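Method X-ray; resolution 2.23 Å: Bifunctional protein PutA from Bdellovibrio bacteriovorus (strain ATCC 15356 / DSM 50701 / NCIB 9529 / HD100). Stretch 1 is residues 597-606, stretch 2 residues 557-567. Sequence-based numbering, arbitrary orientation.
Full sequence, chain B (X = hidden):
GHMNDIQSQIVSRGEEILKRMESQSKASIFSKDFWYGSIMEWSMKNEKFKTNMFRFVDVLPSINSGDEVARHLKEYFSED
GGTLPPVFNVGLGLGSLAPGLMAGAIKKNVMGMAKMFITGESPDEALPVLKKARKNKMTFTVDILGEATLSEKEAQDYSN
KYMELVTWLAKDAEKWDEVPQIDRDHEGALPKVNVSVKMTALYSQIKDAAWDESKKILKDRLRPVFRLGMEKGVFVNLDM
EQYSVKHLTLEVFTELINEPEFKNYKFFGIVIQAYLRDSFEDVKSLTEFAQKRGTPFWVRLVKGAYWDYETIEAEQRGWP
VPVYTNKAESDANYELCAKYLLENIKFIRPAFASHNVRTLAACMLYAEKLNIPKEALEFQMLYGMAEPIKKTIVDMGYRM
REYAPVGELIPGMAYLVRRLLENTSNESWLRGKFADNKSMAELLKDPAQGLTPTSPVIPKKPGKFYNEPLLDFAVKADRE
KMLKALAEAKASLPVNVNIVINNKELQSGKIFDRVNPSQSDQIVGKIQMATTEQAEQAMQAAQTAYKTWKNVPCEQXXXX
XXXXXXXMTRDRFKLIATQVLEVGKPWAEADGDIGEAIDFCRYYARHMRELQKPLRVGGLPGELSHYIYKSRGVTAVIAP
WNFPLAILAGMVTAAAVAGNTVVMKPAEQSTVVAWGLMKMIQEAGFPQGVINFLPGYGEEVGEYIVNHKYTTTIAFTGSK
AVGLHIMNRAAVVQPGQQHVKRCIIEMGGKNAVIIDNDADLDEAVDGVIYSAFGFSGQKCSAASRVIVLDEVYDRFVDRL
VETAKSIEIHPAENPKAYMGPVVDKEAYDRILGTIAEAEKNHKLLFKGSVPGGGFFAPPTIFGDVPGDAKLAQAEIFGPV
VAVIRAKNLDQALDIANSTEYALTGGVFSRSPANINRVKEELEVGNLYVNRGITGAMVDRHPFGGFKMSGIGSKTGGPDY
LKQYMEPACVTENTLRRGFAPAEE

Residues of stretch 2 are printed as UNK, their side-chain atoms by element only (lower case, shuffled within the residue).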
ATOM      1  N   ALA B 597      -9.730  17.654  12.587  1.00 17.43           N
ATOM      2  CA  ALA B 597      -9.264  16.856  13.722  1.00 16.04           C
ATOM      3  C   ALA B 597     -10.033  15.553  13.821  1.00 17.12           C
ATOM      4  O   ALA B 597      -9.445  14.486  14.032  1.00 16.26           O
ATOM      5  CB  ALA B 597      -9.387  17.634  15.041  1.00 15.17           C
ATOM      6  N   ILE B 598     -11.351  15.623  13.667  1.00 16.79           N
ATOM      7  CA  ILE B 598     -12.164  14.413  13.650  1.00 21.51           C
ATOM      8  C   ILE B 598     -11.742  13.512  12.496  1.00 18.82           C
ATOM      9  O   ILE B 598     -11.620  12.290  12.651  1.00 15.95           O
ATOM     10  CB  ILE B 598     -13.648  14.802  13.566  1.00 13.54           C
ATOM     11  CG1 ILE B 598     -14.050  15.484  14.869  1.00 13.26           C
ATOM     12  CG2 ILE B 598     -14.566  13.574  13.245  1.00 12.99           C
ATOM     13  CD1 ILE B 598     -15.372  16.263  14.777  1.00 24.46           C
ATOM     14  N   ASP B 599     -11.480  14.111  11.335  1.00 13.93           N
ATOM     15  CA  ASP B 599     -11.088  13.340  10.160  1.00 16.12           C
ATOM     16  C   ASP B 599      -9.790  12.577  10.398  1.00 15.00           C
ATOM     17  O   ASP B 599      -9.677  11.417   9.995  1.00 21.64           O
ATOM     18  CB  ASP B 599     -10.946  14.258   8.936  1.00 12.88           C
ATOM     19  CG  ASP B 599     -12.289  14.704   8.358  1.00 17.29           C
ATOM     20  OD1 ASP B 599     -13.343  14.108   8.718  1.00 20.64           O
ATOM     21  OD2 ASP B 599     -12.281  15.641   7.507  1.00 12.98           O
ATOM     22  N   PHE B 600      -8.788  13.227  11.009  1.00 20.23           N
ATOM     23  CA  PHE B 600      -7.526  12.543  11.318  1.00 21.26           C
ATOM     24  C   PHE B 600      -7.771  11.320  12.196  1.00 19.27           C
ATOM     25  O   PHE B 600      -7.258  10.223  11.924  1.00 16.36           O
ATOM     26  CB  PHE B 600      -6.549  13.509  12.008  1.00 14.38           C
ATOM     27  CG  PHE B 600      -5.801  14.432  11.064  1.00 14.34           C
ATOM     28  CD1 PHE B 600      -5.243  13.950   9.879  1.00 14.21           C
ATOM     29  CD2 PHE B 600      -5.633  15.773  11.382  1.00 16.69           C
ATOM     30  CE1 PHE B 600      -4.546  14.792   9.011  1.00 14.72           C
ATOM     31  CE2 PHE B 600      -4.931  16.646  10.517  1.00 13.68           C
ATOM     32  CZ  PHE B 600      -4.392  16.142   9.329  1.00 22.65           C
ATOM     33  N   CYS B 601      -8.559  11.500  13.261  1.00 15.99           N
ATOM     34  CA  CYS B 601      -8.938  10.405  14.143  1.00 17.24           C
ATOM     35  C   CYS B 601      -9.507   9.234  13.360  1.00 19.96           C
ATOM     36  O   CYS B 601      -9.030   8.095  13.463  1.00 13.61           O
ATOM     37  CB  CYS B 601      -9.976  10.892  15.154  1.00 14.39           C
ATOM     38  SG  CYS B 601      -9.351  11.989  16.417  1.00 20.88           S
ATOM     39  N   ARG B 602     -10.554   9.499  12.579  1.00 17.76           N
ATOM     40  CA  ARG B 602     -11.232   8.397  11.906  1.00 19.27           C
ATOM     41  C   ARG B 602     -10.355   7.787  10.821  1.00 15.70           C
ATOM     42  O   ARG B 602     -10.339   6.565  10.653  1.00 16.98           O
ATOM     43  CB  ARG B 602     -12.565   8.879  11.325  1.00 17.33           C
ATOM     44  CG  ARG B 602     -13.461   9.476  12.382  1.00 15.80           C
ATOM     45  CD  ARG B 602     -14.885   9.078  12.115  1.00 16.49           C
ATOM     46  NE  ARG B 602     -15.821   9.786  12.977  1.00 15.53           N
ATOM     47  CZ  ARG B 602     -16.151   9.411  14.208  1.00 20.85           C
ATOM     48  NH1 ARG B 602     -15.600   8.337  14.767  1.00 20.92           N
ATOM     49  NH2 ARG B 602     -17.042  10.122  14.890  1.00 19.15           N
ATOM     50  N   TYR B 603      -9.607   8.618  10.088  1.00 16.49           N
ATOM     51  CA  TYR B 603      -8.781   8.101   8.999  1.00 18.54           C
ATOM     52  C   TYR B 603      -7.632   7.247   9.529  1.00 18.49           C
ATOM     53  O   TYR B 603      -7.376   6.150   9.021  1.00 21.08           O
ATOM     54  CB  TYR B 603      -8.253   9.252   8.159  1.00 15.89           C
ATOM     55  CG  TYR B 603      -7.453   8.849   6.935  1.00 19.43           C
ATOM     56  CD1 TYR B 603      -8.075   8.677   5.698  1.00 16.50           C
ATOM     57  CD2 TYR B 603      -6.069   8.673   7.007  1.00 12.98           C
ATOM     58  CE1 TYR B 603      -7.332   8.329   4.543  1.00 14.59           C
ATOM     59  CE2 TYR B 603      -5.326   8.323   5.880  1.00 19.57           C
ATOM     60  CZ  TYR B 603      -5.958   8.155   4.650  1.00 19.55           C
ATOM     61  OH  TYR B 603      -5.218   7.817   3.542  1.00 18.05           O
ATOM     62  N   TYR B 604      -6.921   7.725  10.551  1.00 18.86           N
ATOM     63  CA  TYR B 604      -5.812   6.911  11.033  1.00 17.28           C
ATOM     64  C   TYR B 604      -6.338   5.677  11.750  1.00 16.69           C
ATOM     65  O   TYR B 604      -5.711   4.616  11.680  1.00 16.97           O
ATOM     66  CB  TYR B 604      -4.872   7.736  11.928  1.00 16.58           C
ATOM     67  CG  TYR B 604      -4.207   8.870  11.159  1.00 17.73           C
ATOM     68  CD1 TYR B 604      -3.780   8.684   9.844  1.00 14.78           C
ATOM     69  CD2 TYR B 604      -4.059  10.135  11.728  1.00 21.16           C
ATOM     70  CE1 TYR B 604      -3.185   9.710   9.121  1.00 15.60           C
ATOM     71  CE2 TYR B 604      -3.480  11.185  11.014  1.00 16.98           C
ATOM     72  CZ  TYR B 604      -3.049  10.963   9.703  1.00 18.79           C
ATOM     73  OH  TYR B 604      -2.476  11.986   8.985  1.00 20.04           O
ATOM     74  N   ALA B 605      -7.496   5.780  12.412  1.00 12.95           N
ATOM     75  CA  ALA B 605      -8.075   4.581  13.011  1.00 19.43           C
ATOM     76  C   ALA B 605      -8.476   3.587  11.932  1.00 20.14           C
ATOM     77  O   ALA B 605      -8.188   2.384  12.044  1.00 25.68           O
ATOM     78  CB  ALA B 605      -9.267   4.930  13.910  1.00 13.06           C
ATOM     79  N   ARG B 606      -9.096   4.076  10.856  1.00 19.14           N
ATOM     80  CA  ARG B 606      -9.426   3.200   9.737  1.00 19.34           C
ATOM     81  C   ARG B 606      -8.167   2.569   9.145  1.00 15.77           C
ATOM     82  O   ARG B 606      -8.146   1.371   8.853  1.00 23.53           O
ATOM     83  CB  ARG B 606     -10.199   3.980   8.672  1.00 15.91           C
ATOM     84  CG  ARG B 606     -10.539   3.192   7.411  1.00 17.94           C
ATOM     85  CD  ARG B 606     -11.280   4.115   6.417  1.00 26.50           C
ATOM     86  NE  ARG B 606     -11.744   3.406   5.232  1.00 29.46           N
ATOM     87  CZ  ARG B 606     -10.947   3.045   4.230  1.00 30.90           C
ATOM     88  NH1 ARG B 606      -9.646   3.319   4.271  1.00 23.35           N
ATOM     89  NH2 ARG B 606     -11.446   2.396   3.194  1.00 28.27           N
ATOM     90  N   UNK B 557      -6.961  -0.031  20.258  1.00 19.83           N
ATOM     91  CA  UNK B 557      -6.366   1.299  20.131  1.00 24.76           C
ATOM     92  C   UNK B 557      -7.182   2.161  19.178  1.00 21.09           C
ATOM     93  O   UNK B 557      -7.445   3.338  19.463  1.00 21.49           O
ATOM     94  c   UNK B 557      -1.481  -0.552  18.304  1.00 20.65           C
ATOM     95  n   UNK B 557      -1.065  -1.555  19.068  1.00 18.02           N
ATOM     96  c   UNK B 557      -4.040   0.296  20.532  1.00 21.37           C
ATOM     97  n   UNK B 557      -1.194  -0.537  17.007  1.00 14.50           N
ATOM     98  n   UNK B 557      -2.184   0.434  18.842  1.00 18.10           N
ATOM     99  c   UNK B 557      -2.536   0.512  20.258  1.00 16.10           C
ATOM    100  c   UNK B 557      -4.910   1.208  19.673  1.00 25.48           C
ATOM    101  N   UNK B 558      -7.627   1.572  18.061  1.00 16.83           N
ATOM    102  CA  UNK B 558      -8.462   2.294  17.107  1.00 16.16           C
ATOM    103  C   UNK B 558      -9.798   2.709  17.724  1.00 20.28           C
ATOM    104  O   UNK B 558     -10.313   3.796  17.423  1.00 16.81           O
ATOM    105  c   UNK B 558      -8.693   1.439  15.863  1.00 14.18           C
ATOM    106  N   UNK B 559     -10.382   1.855  18.577  1.00 15.97           N
ATOM    107  CA  UNK B 559     -11.650   2.199  19.222  1.00 18.36           C
ATOM    108  C   UNK B 559     -11.491   3.389  20.175  1.00 20.39           C
ATOM    109  O   UNK B 559     -12.405   4.211  20.313  1.00 24.04           O
ATOM    110  c   UNK B 559     -12.208   0.978  19.964  1.00 16.54           C
ATOM    111  N   UNK B 560     -10.345   3.489  20.854  1.00 18.26           N
ATOM    112  CA  UNK B 560     -10.085   4.659  21.695  1.00 19.56           C
ATOM    113  C   UNK B 560     -10.017   5.926  20.853  1.00 20.76           C
ATOM    114  O   UNK B 560     -10.567   6.968  21.237  1.00 19.54           O
ATOM    115  c   UNK B 560      -8.787   4.466  22.489  1.00 18.37           C
ATOM    116  c   UNK B 560      -9.906   4.222  24.713  1.00 24.27           C
ATOM    117  c   UNK B 560      -8.949   3.562  23.724  1.00 24.81           C
ATOM    118  c   UNK B 560      -7.632   3.267  24.426  1.00 18.10           C
ATOM    119  N   UNK B 561      -9.386   5.837  19.678  1.00 22.00           N
ATOM    120  CA  UNK B 561      -9.291   6.978  18.773  1.00 16.49           C
ATOM    121  C   UNK B 561     -10.663   7.341  18.199  1.00 21.89           C
ATOM    122  O   UNK B 561     -10.978   8.527  17.998  1.00 22.75           O
ATOM    123  c   UNK B 561      -8.258   6.676  17.680  1.00 18.92           C
ATOM    124  c   UNK B 561      -8.294   7.769  16.596  1.00 13.18           C
ATOM    125  c   UNK B 561      -6.900   6.601  18.324  1.00 13.45           C
ATOM    126  N   UNK B 562     -11.494   6.334  17.914  1.00 17.25           N
ATOM    127  CA  UNK B 562     -12.865   6.612  17.485  1.00 24.48           C
ATOM    128  C   UNK B 562     -13.654   7.319  18.579  1.00 25.13           C
ATOM    129  O   UNK B 562     -14.436   8.231  18.296  1.00 20.75           O
ATOM    130  o   UNK B 562     -13.274   3.749  15.323  1.00 43.31           O
ATOM    131  c   UNK B 562     -13.330   4.957  15.612  1.00 36.70           C
ATOM    132  c   UNK B 562     -13.579   5.324  17.069  1.00 27.32           C
ATOM    133  o   UNK B 562     -13.228   5.871  14.755  1.00 46.16           O
ATOM    134  N   UNK B 563     -13.475   6.901  19.836  1.00 22.74           N
ATOM    135  CA  UNK B 563     -14.205   7.549  20.914  1.00 16.83           C
ATOM    136  C   UNK B 563     -13.775   9.000  21.050  1.00 17.06           C
ATOM    137  O   UNK B 563     -14.615   9.882  21.260  1.00 22.39           O
ATOM    138  c   UNK B 563     -14.839   6.390  24.611  1.00 52.11           C
ATOM    139  c   UNK B 563     -14.998   7.222  23.330  1.00 40.54           C
ATOM    140  c   UNK B 563     -15.791   6.857  25.724  1.00 50.54           C
ATOM    141  c   UNK B 563     -14.004   6.802  22.237  1.00 26.68           C
ATOM    142  n   UNK B 563     -15.454   6.236  27.043  1.00 44.56           N
ATOM    143  N   UNK B 564     -12.474   9.273  20.877  1.00 19.50           N
ATOM    144  CA  UNK B 564     -11.995  10.654  20.873  1.00 17.28           C
ATOM    145  C   UNK B 564     -12.724  11.483  19.815  1.00 19.97           C
ATOM    146  O   UNK B 564     -13.191  12.592  20.096  1.00 20.71           O
ATOM    147  c   UNK B 564      -8.344  12.009  20.184  1.00 13.81           C
ATOM    148  c   UNK B 564     -10.148  12.901  21.707  1.00 17.17           C
ATOM    149  c   UNK B 564      -9.858  12.069  20.477  1.00 20.35           C
ATOM    150  c   UNK B 564     -10.482  10.681  20.642  1.00 13.81           C
ATOM    151  N   UNK B 565     -12.864  10.940  18.601  1.00 18.80           N
ATOM    152  CA  UNK B 565     -13.598  11.628  17.540  1.00 15.43           C
ATOM    153  C   UNK B 565     -15.054  11.876  17.923  1.00 20.13           C
ATOM    154  O   UNK B 565     -15.612  12.937  17.608  1.00 21.33           O
ATOM    155  c   UNK B 565     -13.538  10.811  16.244  1.00 16.40           C
ATOM    156  N   UNK B 566     -15.689  10.912  18.599  1.00 15.24           N
ATOM    157  CA  UNK B 566     -17.070  11.106  19.023  1.00 15.89           C
ATOM    158  C   UNK B 566     -17.177  12.207  20.057  1.00 20.13           C
ATOM    159  O   UNK B 566     -18.106  13.015  20.008  1.00 24.26           O
ATOM    160  c   UNK B 566     -17.732   8.711  18.562  1.00 22.26           C
ATOM    161  o   UNK B 566     -17.807   9.009  17.357  1.00 30.81           O
ATOM    162  c   UNK B 566     -17.645   9.815  19.597  1.00 20.43           C
ATOM    163  o   UNK B 566     -17.693   7.546  18.959  1.00 20.60           O
ATOM    164  N   UNK B 567     -16.224  12.263  20.989  1.00 23.78           N
ATOM    165  CA  UNK B 567     -16.240  13.323  21.988  1.00 24.67           C
ATOM    166  C   UNK B 567     -16.033  14.679  21.323  1.00 22.30           C
ATOM    167  O   UNK B 567     -16.739  15.648  21.632  1.00 20.98           O
ATOM    168  c   UNK B 567     -14.562  11.216  24.743  1.00 14.92           C
ATOM    169  c   UNK B 567     -14.864  14.285  23.887  1.00 21.65           C
ATOM    170  c   UNK B 567     -15.667  11.849  23.924  1.00 23.60           C
ATOM    171  c   UNK B 567     -15.192  13.029  23.071  1.00 24.94           C
TER
HETATM  172  O   HOH W   1     -12.773   5.257  11.522  1.00 21.58           O

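Position 557 carries three carbons, a nitrogen, and then a carbon bearing two more nitrogens, the unbranched chain and guanidinium of arginine. Arg557 lies out of reach of stretch 1, and its nitrogens are hydrogen-bonded elsewhere in the structure. At 558 the side chain is a single carbon, directed toward the other helix, and its CB lies 4.0 Å from CB of Ala605. This is alanine; with Ala605 facing Ala558, two methyl groups meet and the CA atoms of Ala558 and Ala605 lie only 4.7 Å apart. Position 559 also has one carbon, but it points away and touches nothing on stretch 1: Ala559, a good helix former on a partly exposed face. Position 560 has four carbons forked at the second, the pattern of leucine; Leu560 is likewise out of reach, so this contact does not account for its type.

The helix turns inward again at 561. One carbon there carries two others, with no heteroatom, and one of the outer carbons packs against Cys601 and Ala605: valine. Val561 CG1 lies 3.8 Å from CB of Cys601 and 4.0 Å from CB of Ala605, and it also lies 3.2 Å from the backbone O of Cys601. A short, branched apolar group suits this buried place, filling space between two small residues.

Position 562 has two carbons, the second carrying two oxygens, one of them near NH1 of Arg602. A carboxylate attached directly to CB means aspartate, and its charge suits a neighbour of the guanidinium. The CA-to-CB bond of Asp562 runs sideways, but the carboxylate comes nearer stretch 1. OD1 of Asp562 accepts a weak hydrogen bond from NH1 of Arg602 at 3.4 Å, within a salt bridge, and a weak one from a water 3.3 Å away. That water also donates to O of Arg602, at 2.9 Å, linking side chain to opposing backbone.

Position 563 has four carbons in a row ending in nitrogen, and is lysine; the CA-to-CB bond of Lys563 points away, and its charge suits an exposed site. At 564 four carbons fork at the second, and one end carbon meets Cys601: leucine, with CD2 of Leu564 3.9 Å from SG of Cys601, an apolar contact in a buried setting. The single carbon at 565, CB, lies 3.7 Å from CB of Cys601 and 4.2 Å from CG2 of Ile598, and covers one face of the Arg602 guanidinium, 3.5 Å from NH1 of Arg602. This is alanine, a lone methyl fitting where CA of Ala565 is 5.0 Å from CA of Ile598.

At 566 two carbons again end in two oxygens, one beside NH2 of Arg602: aspartate. Although its CA-to-CB bond points away, OD1 of Asp566 returns to accept a well-aligned hydrogen bond from NH2 of Arg602 at 2.8 Å, part of a second salt bridge. Position 567, four carbons forked at the first with one arm two carbons long, is isoleucine; Ile567 is out of reach, its hydrocarbon suiting a buried site.

The two helices run nearly antiparallel, at 162°, their axes approaching to 8.5 Å. Small side chains permit this close packing, while Arg602 reaches along the border to two carboxylates one helical turn apart, joining apolar packing to charge pairing.

Stretch 2 557-567: RAALVDKLADI
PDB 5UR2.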